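Xylosidase (Xanthomonas axonopodis pv. citri, PDB 6XN2) probably hydrolyses beta-1,4-linked xylose chains as a family 43 glycoside hydrolase, and binds xylose units in a pocket of a calcium-containing fold. Local coordinates at residues L101-W112 / E153-P162; H264-Y272 / Y282-F292. All coordinates share one frame; numbering follows the deposited sequence.

Contact 1 and contact 2 lie on opposite sides of the chain's centre. Their centres are about 31 Å apart and their nearest atoms about 19 Å apart, so they do not touch. Along the chain, both segments of contact 1 precede those of contact 2. Contact 1 joins one edge strand of each of two antiparallel sheets, 99-106 of one and 157-158 of the other. Contact 2 lies inside a third, larger sheet and pairs the strands of the hairpin 267-273 and 280-285. All four segments belong to the family 43 catalytic region. In the five-bladed beta-propeller known for this family, contact 1 probably lies between neighbouring blades and contact 2 within one sheet.

Contact 1: L101-W112 / E153-P162; sequences LGQVLHVRDVPW and EGPFVAEPQP
Trp112 packs on Pro162. Pro162 CD lies over the five-membered ring of Trp112, 3.6 Å from its centroid, in a CH-pi contact. Pro162 CB covers the middle of the indole on the same side, and Val110 CG1 lies over the opposite face. With CG of Trp112 between the backbone N and the carbonyl carbon (chi1 65°), the indole is directed back toward 153-162, its face on the Pro162 ring and its NE1 edge at water 2. The carbonyl oxygens of Glu159 and Pro160 meet the ring edge.

A second apolar group joins the other residues. Val104 CG2 meets the edge of the Phe156 ring at CD1, 3.6 Å away, and the two side chains point the same way. Ala158 CB touches both Leu105 CD1 (3.9 Å) and Val110 CG2 (3.8 Å). At the far end Leu101 CD1 touches Glu153 CB at 3.5 Å; the carboxylate of Glu153 turns away to a salt bridge with Arg151.

Phe156 N gives a weak but straight bond to Val104 O, 3.3 Å at 175°. Water 1 donates to Val104 O and to Phe156 O. Water 2 accepts from Trp112 NE1 at 3.0 Å and donates to Glu159 O at 2.8 Å.

Such packing between edge strands of successive antiparallel sheets is consistent with neighbouring blades of the family 43 beta-propeller.

Contact 2: H264-Y272 / Y282-F292; sequences HAGRYYLSY and YATSDSPYGPF
The Tyr268 ring has Pro288 over one face, with CD 3.8 Å from its centroid in a CH-pi contact. The carbonyl oxygens of Ser285 and Asp286 lie at its edge. Phe292 is covered on both faces: Leu270 CB stands 3.6 Å from the ring centroid on one, and Ser285 CB lies on the opposite one. Tyr268 O is at the Phe292 edge. The Tyr269 ring carries Thr284 CG2 on one face, 3.8 Å from the centroid, and meets Tyr282 CD2 at its edge. With OG1 of Thr284 between the backbone N and the carbonyl carbon (chi1 55°), CG2 is the branch that faces the Tyr269 ring. One face of the Arg267 guanidinium looks on the Ser285-Asp286 peptide, loosely, with NH1 4.3 Å from Asp286 N.

Backbone bonds join the two strands as an antiparallel pair. Tyr268 and Ser285 exchange two, with Tyr268 N to Ser285 O at 2.8 Å. Leu270 N to Ala283 O and Ala283 N to Leu270 O are both 2.7 Å. Ser285 OG accepts from Ser287 N at 3.1 Å, an ST turn.

Tyr268, Leu270, Ala283 and Ser285 point to one face of the sheet; Tyr269, Ser271, Tyr282 and Thr284 point to the other. On this second face Ser271 OG bonds to His309. The hairpin lies between strands 257-264 and 292-299, and Leu270 and Phe292 both pack on Val236 of strand 234-239.

Contact 1: L101-W112 / E153-P162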
loop_
_atom_site.group_PDB
_atom_site.type_symbol
_atom_site.label_atom_id
_atom_site.label_comp_id
_atom_site.label_asym_id
_atom_site.label_seq_id
_atom_site.Cartn_x
_atom_site.Cartn_y
_atom_site.Cartn_z
ATOM N N LEU A 101 3.113 18.195 6.771
ATOM C CA LEU A 101 1.950 19.060 6.929
ATOM C C LEU A 101 1.240 18.795 8.255
ATOM O O LEU A 101 0.194 19.379 8.537
ATOM C CB LEU A 101 0.985 18.885 5.756
ATOM C CG LEU A 101 1.577 19.315 4.409
ATOM C CD1 LEU A 101 0.552 19.223 3.292
ATOM C CD2 LEU A 101 2.129 20.721 4.514
ATOM N N GLY A 102 1.807 17.948 9.083
ATOM C CA GLY A 102 1.251 17.683 10.380
ATOM C C GLY A 102 0.320 16.513 10.546
ATOM O O GLY A 102 0.024 15.864 9.626
ATOM N N GLN A 103 -0.121 16.301 11.774
ATOM C CA GLN A 103 -1.037 15.183 12.073
ATOM C C GLN A 103 -2.428 15.537 11.574
ATOM O O GLN A 103 -2.878 16.630 11.831
ATOM C CB GLN A 103 -1.069 14.910 13.562
ATOM C CG GLN A 103 -1.735 13.601 13.886
ATOM C CD GLN A 103 -1.826 13.451 15.373
ATOM O OE1 GLN A 103 -0.873 13.076 16.024
ATOM N NE2 GLN A 103 -2.985 13.760 15.910
ATOM N N VAL A 104 -3.066 14.603 10.892
ATOM C CA VAL A 104 -4.374 14.881 10.340
ATOM C C VAL A 104 -5.515 14.017 10.814
ATOM O O VAL A 104 -6.623 14.302 10.511
ATOM C CB VAL A 104 -4.364 14.879 8.807
ATOM C CG1 VAL A 104 -3.350 15.829 8.275
ATOM C CG2 VAL A 104 -4.137 13.508 8.254
ATOM N N LEU A 105 -5.201 12.976 11.551
ATOM C CA LEU A 105 -6.181 12.066 12.076
ATOM C C LEU A 105 -5.550 11.244 13.159
ATOM O O LEU A 105 -4.448 10.799 13.015
ATOM C CB LEU A 105 -6.728 11.132 10.998
ATOM C CG LEU A 105 -7.779 10.121 11.418
ATOM C CD1 LEU A 105 -8.997 10.794 11.985
ATOM C CD2 LEU A 105 -8.165 9.178 10.314
ATOM N N HIS A 106 -6.287 11.073 14.245
ATOM C CA HIS A 106 -5.821 10.260 15.387
ATOM C C HIS A 106 -6.900 9.231 15.676
ATOM O O HIS A 106 -8.046 9.549 15.509
ATOM C CB HIS A 106 -5.509 11.139 16.598
ATOM C CG HIS A 106 -4.743 10.441 17.663
ATOM N ND1 HIS A 106 -5.324 9.615 18.571
ATOM C CD2 HIS A 106 -3.442 10.462 17.981
ATOM C CE1 HIS A 106 -4.416 9.126 19.368
ATOM N NE2 HIS A 106 -3.270 9.632 19.033
ATOM N N VAL A 107 -6.511 8.070 16.195
ATOM C CA VAL A 107 -7.431 6.942 16.513
ATOM C C VAL A 107 -8.454 7.324 17.583
ATOM O O VAL A 107 -9.521 6.772 17.578
ATOM C CB VAL A 107 -6.645 5.684 16.898
ATOM C CG1 VAL A 107 -5.965 5.841 18.235
ATOM C CG2 VAL A 107 -7.517 4.447 16.851
ATOM N N ARG A 108 -8.150 8.283 18.451
ATOM C CA ARG A 108 -9.103 8.788 19.457
ATOM C C ARG A 108 -10.344 9.422 18.796
ATOM O O ARG A 108 -11.370 9.436 19.440
ATOM C CB ARG A 108 -8.365 9.744 20.393
ATOM C CG ARG A 108 -8.228 11.155 19.856
ATOM C CD ARG A 108 -7.721 12.128 20.883
ATOM N NE ARG A 108 -6.429 11.725 21.386
ATOM C CZ ARG A 108 -5.325 12.274 20.978
ATOM N NH1 ARG A 108 -4.160 11.866 21.436
ATOM N NH2 ARG A 108 -5.396 13.232 20.088
ATOM N N ASP A 109 -10.249 9.949 17.575
ATOM C CA ASP A 109 -11.382 10.555 16.838
ATOM C C ASP A 109 -12.014 9.543 15.883
ATOM O O ASP A 109 -12.853 9.933 15.113
ATOM C CB ASP A 109 -10.941 11.843 16.165
ATOM C CG ASP A 109 -10.526 12.875 17.187
ATOM O OD1 ASP A 109 -11.226 13.012 18.160
ATOM O OD2 ASP A 109 -9.506 13.490 16.995
ATOM N N VAL A 110 -11.572 8.294 15.942
ATOM C CA VAL A 110 -12.185 7.195 15.149
ATOM C C VAL A 110 -12.950 6.330 16.150
ATOM O O VAL A 110 -12.360 5.464 16.738
ATOM C CB VAL A 110 -11.136 6.385 14.379
ATOM C CG1 VAL A 110 -11.795 5.331 13.523
ATOM C CG2 VAL A 110 -10.270 7.287 13.533
ATOM N N PRO A 111 -14.261 6.554 16.327
ATOM C CA PRO A 111 -15.040 5.871 17.342
ATOM C C PRO A 111 -15.071 4.348 17.245
ATOM O O PRO A 111 -15.098 3.723 18.243
ATOM C CB PRO A 111 -16.451 6.406 17.125
ATOM C CG PRO A 111 -16.248 7.695 16.421
ATOM C CD PRO A 111 -15.059 7.460 15.530
ATOM N N TRP A 112 -15.051 3.821 16.035
ATOM C CA TRP A 112 -15.153 2.376 15.861
ATOM C C TRP A 112 -13.817 1.660 16.066
ATOM O O TRP A 112 -13.783 0.446 16.239
ATOM C CB TRP A 112 -15.714 2.038 14.470
ATOM C CG TRP A 112 -14.827 2.436 13.320
ATOM C CD1 TRP A 112 -14.883 3.600 12.604
ATOM C CD2 TRP A 112 -13.759 1.667 12.750
ATOM N NE1 TRP A 112 -13.914 3.603 11.626
ATOM C CE2 TRP A 112 -13.209 2.431 11.699
ATOM C CE3 TRP A 112 -13.211 0.409 13.030
ATOM C CZ2 TRP A 112 -12.140 1.976 10.928
ATOM C CZ3 TRP A 112 -12.145 -0.040 12.265
ATOM C CH2 TRP A 112 -11.622 0.739 11.229
ATOM N N GLU A 153 -4.491 18.181 2.685
ATOM C CA GLU A 153 -3.756 18.128 3.923
ATOM C C GLU A 153 -4.679 18.018 5.107
ATOM O O GLU A 153 -4.261 18.015 6.211
ATOM C CB GLU A 153 -2.892 19.357 4.088
ATOM C CG GLU A 153 -3.667 20.627 4.141
ATOM C CD GLU A 153 -3.697 21.343 2.831
ATOM O OE1 GLU A 153 -4.026 20.771 1.798
ATOM O OE2 GLU A 153 -3.411 22.518 2.843
ATOM N N GLY A 154 -5.958 17.966 4.861
ATOM C CA GLY A 154 -6.880 17.838 5.905
ATOM C C GLY A 154 -7.166 19.086 6.682
ATOM O O GLY A 154 -7.030 20.163 6.177
ATOM N N PRO A 155 -7.608 18.930 7.915
ATOM C CA PRO A 155 -7.797 17.742 8.744
ATOM C C PRO A 155 -9.012 16.928 8.321
ATOM O O PRO A 155 -9.847 17.434 7.655
ATOM C CB PRO A 155 -8.031 18.338 10.092
ATOM C CG PRO A 155 -8.783 19.562 9.776
ATOM C CD PRO A 155 -8.128 20.120 8.580
ATOM N N PHE A 156 -9.004 15.660 8.629
ATOM C CA PHE A 156 -10.046 14.783 8.207
ATOM C C PHE A 156 -10.910 14.393 9.361
ATOM O O PHE A 156 -10.424 14.128 10.416
ATOM C CB PHE A 156 -9.445 13.537 7.569
ATOM C CG PHE A 156 -8.574 13.819 6.397
ATOM C CD1 PHE A 156 -7.240 14.058 6.556
ATOM C CD2 PHE A 156 -9.085 13.866 5.143
ATOM C CE1 PHE A 156 -6.449 14.336 5.486
ATOM C CE2 PHE A 156 -8.304 14.145 4.076
ATOM C CZ PHE A 156 -6.983 14.382 4.240
ATOM N N VAL A 157 -12.211 14.385 9.139
ATOM C CA VAL A 157 -13.143 13.981 10.133
ATOM C C VAL A 157 -13.530 12.566 9.791
ATOM O O VAL A 157 -14.118 12.334 8.792
ATOM C CB VAL A 157 -14.364 14.884 10.123
ATOM C CG1 VAL A 157 -15.333 14.450 11.156
ATOM C CG2 VAL A 157 -13.938 16.300 10.370
ATOM N N ALA A 158 -13.177 11.642 10.669
ATOM C CA ALA A 158 -13.440 10.216 10.421
ATOM C C ALA A 158 -14.917 9.902 10.599
ATOM O O ALA A 158 -15.531 10.479 11.438
ATOM C CB ALA A 158 -12.610 9.378 11.344
ATOM N N GLU A 159 -15.412 8.962 9.809
ATOM C CA GLU A 159 -16.757 8.482 9.950
ATOM C C GLU A 159 -16.830 7.648 11.222
ATOM O O GLU A 159 -15.890 7.024 11.605
ATOM C CB GLU A 159 -17.161 7.637 8.762
ATOM C CG GLU A 159 -17.295 8.402 7.471
ATOM C CD GLU A 159 -18.495 9.321 7.441
ATOM O OE1 GLU A 159 -19.522 8.941 7.964
ATOM O OE2 GLU A 159 -18.399 10.422 6.882
ATOM N N PRO A 160 -17.982 7.654 11.879
ATOM C CA PRO A 160 -18.211 6.919 13.107
ATOM C C PRO A 160 -18.086 5.415 12.972
ATOM O O PRO A 160 -17.738 4.789 13.910
ATOM C CB PRO A 160 -19.641 7.272 13.440
ATOM C CG PRO A 160 -20.220 7.759 12.198
ATOM C CD PRO A 160 -19.144 8.457 11.513
ATOM N N GLN A 161 -18.408 4.875 11.815
ATOM C CA GLN A 161 -18.328 3.434 11.562
ATOM C C GLN A 161 -17.397 3.156 10.386
ATOM O O GLN A 161 -17.169 4.047 9.561
ATOM C CB GLN A 161 -19.720 2.862 11.283
ATOM C CG GLN A 161 -20.617 2.803 12.497
ATOM C CD GLN A 161 -22.094 2.780 12.140
ATOM O OE1 GLN A 161 -22.497 2.298 11.071
ATOM N NE2 GLN A 161 -22.912 3.311 13.038
ATOM N N PRO A 162 -16.899 1.938 10.272
ATOM C CA PRO A 162 -16.053 1.605 9.145
ATOM C C PRO A 162 -16.840 1.365 7.868
ATOM O O PRO A 162 -18.029 1.273 7.887
ATOM C CB PRO A 162 -15.375 0.320 9.595
ATOM C CG PRO A 162 -16.320 -0.295 10.501
ATOM C CD PRO A 162 -16.988 0.836 11.221
HETATM O O HOH W 1 -8.940 15.020 12.581
HETATM O O HOH W 2 -13.774 6.116 10.068
#

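Contact 2: H264-Y272 / Y282-F292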
loop_
_atom_site.group_PDB
_atom_site.type_symbol
_atom_site.label_atom_id
_atom_site.label_comp_id
_atom_site.label_asym_id
_atom_site.label_seq_id
_atom_site.Cartn_x
_atom_site.Cartn_y
_atom_site.Cartn_z
ATOM N N HIS A 264 -1.328 2.754 -17.039
ATOM C CA HIS A 264 -0.309 3.161 -17.942
ATOM C C HIS A 264 -0.471 2.421 -19.228
ATOM O O HIS A 264 -0.711 1.244 -19.220
ATOM C CB HIS A 264 1.052 2.855 -17.368
ATOM C CG HIS A 264 2.158 3.079 -18.326
ATOM N ND1 HIS A 264 2.588 4.331 -18.666
ATOM C CD2 HIS A 264 2.878 2.218 -19.061
ATOM C CE1 HIS A 264 3.557 4.230 -19.540
ATOM N NE2 HIS A 264 3.752 2.958 -19.799
ATOM N N ALA A 265 -0.377 3.138 -20.334
ATOM C CA ALA A 265 -0.458 2.562 -21.645
ATOM C C ALA A 265 -1.635 1.655 -21.895
ATOM O O ALA A 265 -1.496 0.642 -22.517
ATOM C CB ALA A 265 0.829 1.846 -21.975
ATOM N N GLY A 266 -2.796 2.036 -21.420
ATOM C CA GLY A 266 -3.986 1.268 -21.646
ATOM C C GLY A 266 -4.115 -0.018 -20.891
ATOM O O GLY A 266 -4.918 -0.818 -21.228
ATOM N N ARG A 267 -3.277 -0.191 -19.890
ATOM C CA ARG A 267 -3.349 -1.416 -19.083
ATOM C C ARG A 267 -3.359 -1.032 -17.613
ATOM O O ARG A 267 -2.979 0.075 -17.282
ATOM C CB ARG A 267 -2.142 -2.294 -19.384
ATOM C CG ARG A 267 -2.359 -3.215 -20.567
ATOM C CD ARG A 267 -2.033 -4.638 -20.197
ATOM N NE ARG A 267 -2.670 -5.445 -21.209
ATOM C CZ ARG A 267 -2.946 -6.728 -21.092
ATOM N NH1 ARG A 267 -2.618 -7.393 -19.997
ATOM N NH2 ARG A 267 -3.533 -7.354 -22.091
ATOM N N TYR A 268 -3.882 -1.930 -16.801
ATOM C CA TYR A 268 -3.864 -1.766 -15.355
ATOM C C TYR A 268 -2.701 -2.552 -14.782
ATOM O O TYR A 268 -2.497 -3.708 -15.145
ATOM C CB TYR A 268 -5.181 -2.230 -14.736
ATOM C CG TYR A 268 -6.357 -1.376 -15.153
ATOM C CD1 TYR A 268 -7.077 -1.666 -16.304
ATOM C CD2 TYR A 268 -6.738 -0.270 -14.400
ATOM C CE1 TYR A 268 -8.149 -0.873 -16.697
ATOM C CE2 TYR A 268 -7.815 0.523 -14.780
ATOM C CZ TYR A 268 -8.514 0.213 -15.929
ATOM O OH TYR A 268 -9.578 1.004 -16.307
ATOM N N TYR A 269 -1.938 -1.918 -13.902
ATOM C CA TYR A 269 -0.807 -2.561 -13.250
ATOM C C TYR A 269 -1.131 -2.782 -11.784
ATOM O O TYR A 269 -1.271 -1.819 -11.037
ATOM C CB TYR A 269 0.462 -1.707 -13.366
ATOM C CG TYR A 269 1.067 -1.603 -14.749
ATOM C CD1 TYR A 269 0.450 -0.857 -15.747
ATOM C CD2 TYR A 269 2.280 -2.215 -15.043
ATOM C CE1 TYR A 269 1.009 -0.751 -17.012
ATOM C CE2 TYR A 269 2.848 -2.113 -16.302
ATOM C CZ TYR A 269 2.210 -1.382 -17.283
ATOM O OH TYR A 269 2.769 -1.278 -18.538
ATOM N N LEU A 270 -1.283 -4.038 -11.384
ATOM C CA LEU A 270 -1.445 -4.377 -9.977
ATOM C C LEU A 270 -0.087 -4.722 -9.394
ATOM O O LEU A 270 0.570 -5.632 -9.880
ATOM C CB LEU A 270 -2.400 -5.562 -9.800
ATOM C CG LEU A 270 -2.423 -6.153 -8.391
ATOM C CD1 LEU A 270 -3.061 -5.145 -7.444
ATOM C CD2 LEU A 270 -3.172 -7.474 -8.370
ATOM N N SER A 271 0.337 -4.002 -8.360
ATOM C CA SER A 271 1.589 -4.329 -7.685
ATOM C C SER A 271 1.326 -4.544 -6.197
ATOM O O SER A 271 0.341 -4.039 -5.654
ATOM C CB SER A 271 2.651 -3.243 -7.926
ATOM O OG SER A 271 2.152 -1.930 -7.687
ATOM N N TYR A 272 2.169 -5.342 -5.571
ATOM C CA TYR A 272 1.971 -5.760 -4.220
ATOM C C TYR A 272 3.182 -6.382 -3.558
ATOM O O TYR A 272 4.096 -6.751 -4.196
ATOM C CB TYR A 272 0.910 -6.856 -4.237
ATOM C CG TYR A 272 1.225 -7.991 -5.158
ATOM C CD1 TYR A 272 1.945 -9.074 -4.727
ATOM C CD2 TYR A 272 0.817 -7.979 -6.437
ATOM C CE1 TYR A 272 2.247 -10.099 -5.548
ATOM C CE2 TYR A 272 1.110 -9.004 -7.275
ATOM C CZ TYR A 272 1.831 -10.074 -6.819
ATOM O OH TYR A 272 2.120 -11.086 -7.641
ATOM N N TYR A 282 4.594 -7.237 -9.605
ATOM C CA TYR A 282 3.486 -6.624 -10.309
ATOM C C TYR A 282 2.913 -7.559 -11.360
ATOM O O TYR A 282 3.562 -8.513 -11.805
ATOM C CB TYR A 282 3.899 -5.279 -10.937
ATOM C CG TYR A 282 4.731 -5.378 -12.197
ATOM C CD1 TYR A 282 6.064 -5.771 -12.144
ATOM C CD2 TYR A 282 4.192 -5.051 -13.434
ATOM C CE1 TYR A 282 6.830 -5.855 -13.292
ATOM C CE2 TYR A 282 4.949 -5.134 -14.588
ATOM C CZ TYR A 282 6.267 -5.531 -14.512
ATOM O OH TYR A 282 7.030 -5.622 -15.656
ATOM N N ALA A 283 1.665 -7.279 -11.711
ATOM C CA ALA A 283 0.912 -8.032 -12.702
ATOM C C ALA A 283 0.059 -7.053 -13.499
ATOM O O ALA A 283 -0.223 -5.952 -13.030
ATOM C CB ALA A 283 0.041 -9.084 -12.036
ATOM N N THR A 284 -0.337 -7.462 -14.695
ATOM C CA THR A 284 -1.118 -6.542 -15.546
ATOM C C THR A 284 -2.454 -7.122 -16.010
ATOM O O THR A 284 -2.570 -8.299 -16.071
ATOM C CB THR A 284 -0.311 -6.056 -16.741
ATOM O OG1 THR A 284 0.136 -7.222 -17.406
ATOM C CG2 THR A 284 0.883 -5.232 -16.342
ATOM N N SER A 285 -3.395 -6.236 -16.317
ATOM C CA SER A 285 -4.736 -6.594 -16.820
ATOM C C SER A 285 -5.297 -5.484 -17.711
ATOM O O SER A 285 -4.761 -4.409 -17.722
ATOM C CB SER A 285 -5.665 -6.842 -15.710
ATOM O OG SER A 285 -6.899 -7.287 -16.214
ATOM N N ASP A 286 -6.343 -5.794 -18.457
ATOM C CA ASP A 286 -6.989 -4.758 -19.288
ATOM C C ASP A 286 -8.203 -4.275 -18.501
ATOM O O ASP A 286 -8.903 -3.425 -18.995
ATOM C CB ASP A 286 -7.306 -5.265 -20.695
ATOM C CG ASP A 286 -8.261 -6.439 -20.707
ATOM O OD1 ASP A 286 -8.610 -6.897 -19.633
ATOM O OD2 ASP A 286 -8.641 -6.883 -21.793
ATOM N N SER A 287 -8.390 -4.821 -17.304
ATOM C CA SER A 287 -9.511 -4.449 -16.445
ATOM C C SER A 287 -9.068 -4.168 -15.010
ATOM O O SER A 287 -8.178 -4.849 -14.497
ATOM C CB SER A 287 -10.566 -5.556 -16.435
ATOM O OG SER A 287 -11.522 -5.323 -15.411
ATOM N N PRO A 288 -9.706 -3.180 -14.348
ATOM C CA PRO A 288 -9.412 -2.921 -12.933
ATOM C C PRO A 288 -9.746 -4.121 -12.051
ATOM O O PRO A 288 -9.180 -4.260 -10.965
ATOM C CB PRO A 288 -10.311 -1.730 -12.594
ATOM C CG PRO A 288 -11.392 -1.761 -13.619
ATOM C CD PRO A 288 -10.761 -2.287 -14.865
ATOM N N TYR A 289 -10.639 -4.966 -12.515
ATOM C CA TYR A 289 -11.020 -6.146 -11.789
ATOM C C TYR A 289 -10.135 -7.351 -12.047
ATOM O O TYR A 289 -10.271 -8.348 -11.411
ATOM C CB TYR A 289 -12.440 -6.532 -12.151
ATOM C CG TYR A 289 -13.492 -5.587 -11.673
ATOM C CD1 TYR A 289 -13.964 -5.643 -10.411
ATOM C CD2 TYR A 289 -14.014 -4.650 -12.505
ATOM C CE1 TYR A 289 -14.926 -4.785 -9.978
ATOM C CE2 TYR A 289 -14.969 -3.790 -12.079
ATOM C CZ TYR A 289 -15.428 -3.865 -10.817
ATOM O OH TYR A 289 -16.387 -2.994 -10.393
ATOM N N GLY A 290 -9.217 -7.243 -12.972
ATOM C CA GLY A 290 -8.397 -8.376 -13.360
ATOM C C GLY A 290 -9.170 -9.304 -14.279
ATOM O O GLY A 290 -10.178 -8.885 -14.861
ATOM N N PRO A 291 -8.718 -10.565 -14.414
ATOM C CA PRO A 291 -7.526 -11.125 -13.757
ATOM C C PRO A 291 -6.219 -10.504 -14.239
ATOM O O PRO A 291 -6.107 -10.117 -15.407
ATOM C CB PRO A 291 -7.585 -12.618 -14.123
ATOM C CG PRO A 291 -8.403 -12.681 -15.346
ATOM C CD PRO A 291 -9.424 -11.575 -15.220
ATOM N N PHE A 292 -5.257 -10.403 -13.325
ATOM C CA PHE A 292 -3.948 -9.827 -13.602
ATOM C C PHE A 292 -2.913 -10.909 -13.857
ATOM O O PHE A 292 -2.753 -11.818 -13.046
ATOM C CB PHE A 292 -3.485 -8.953 -12.433
ATOM C CG PHE A 292 -4.261 -7.679 -12.280
ATOM C CD1 PHE A 292 -5.449 -7.657 -11.568
ATOM C CD2 PHE A 292 -3.800 -6.498 -12.849
ATOM C CE1 PHE A 292 -6.168 -6.475 -11.434
ATOM C CE2 PHE A 292 -4.512 -5.324 -12.720
ATOM C CZ PHE A 292 -5.694 -5.310 -12.011
#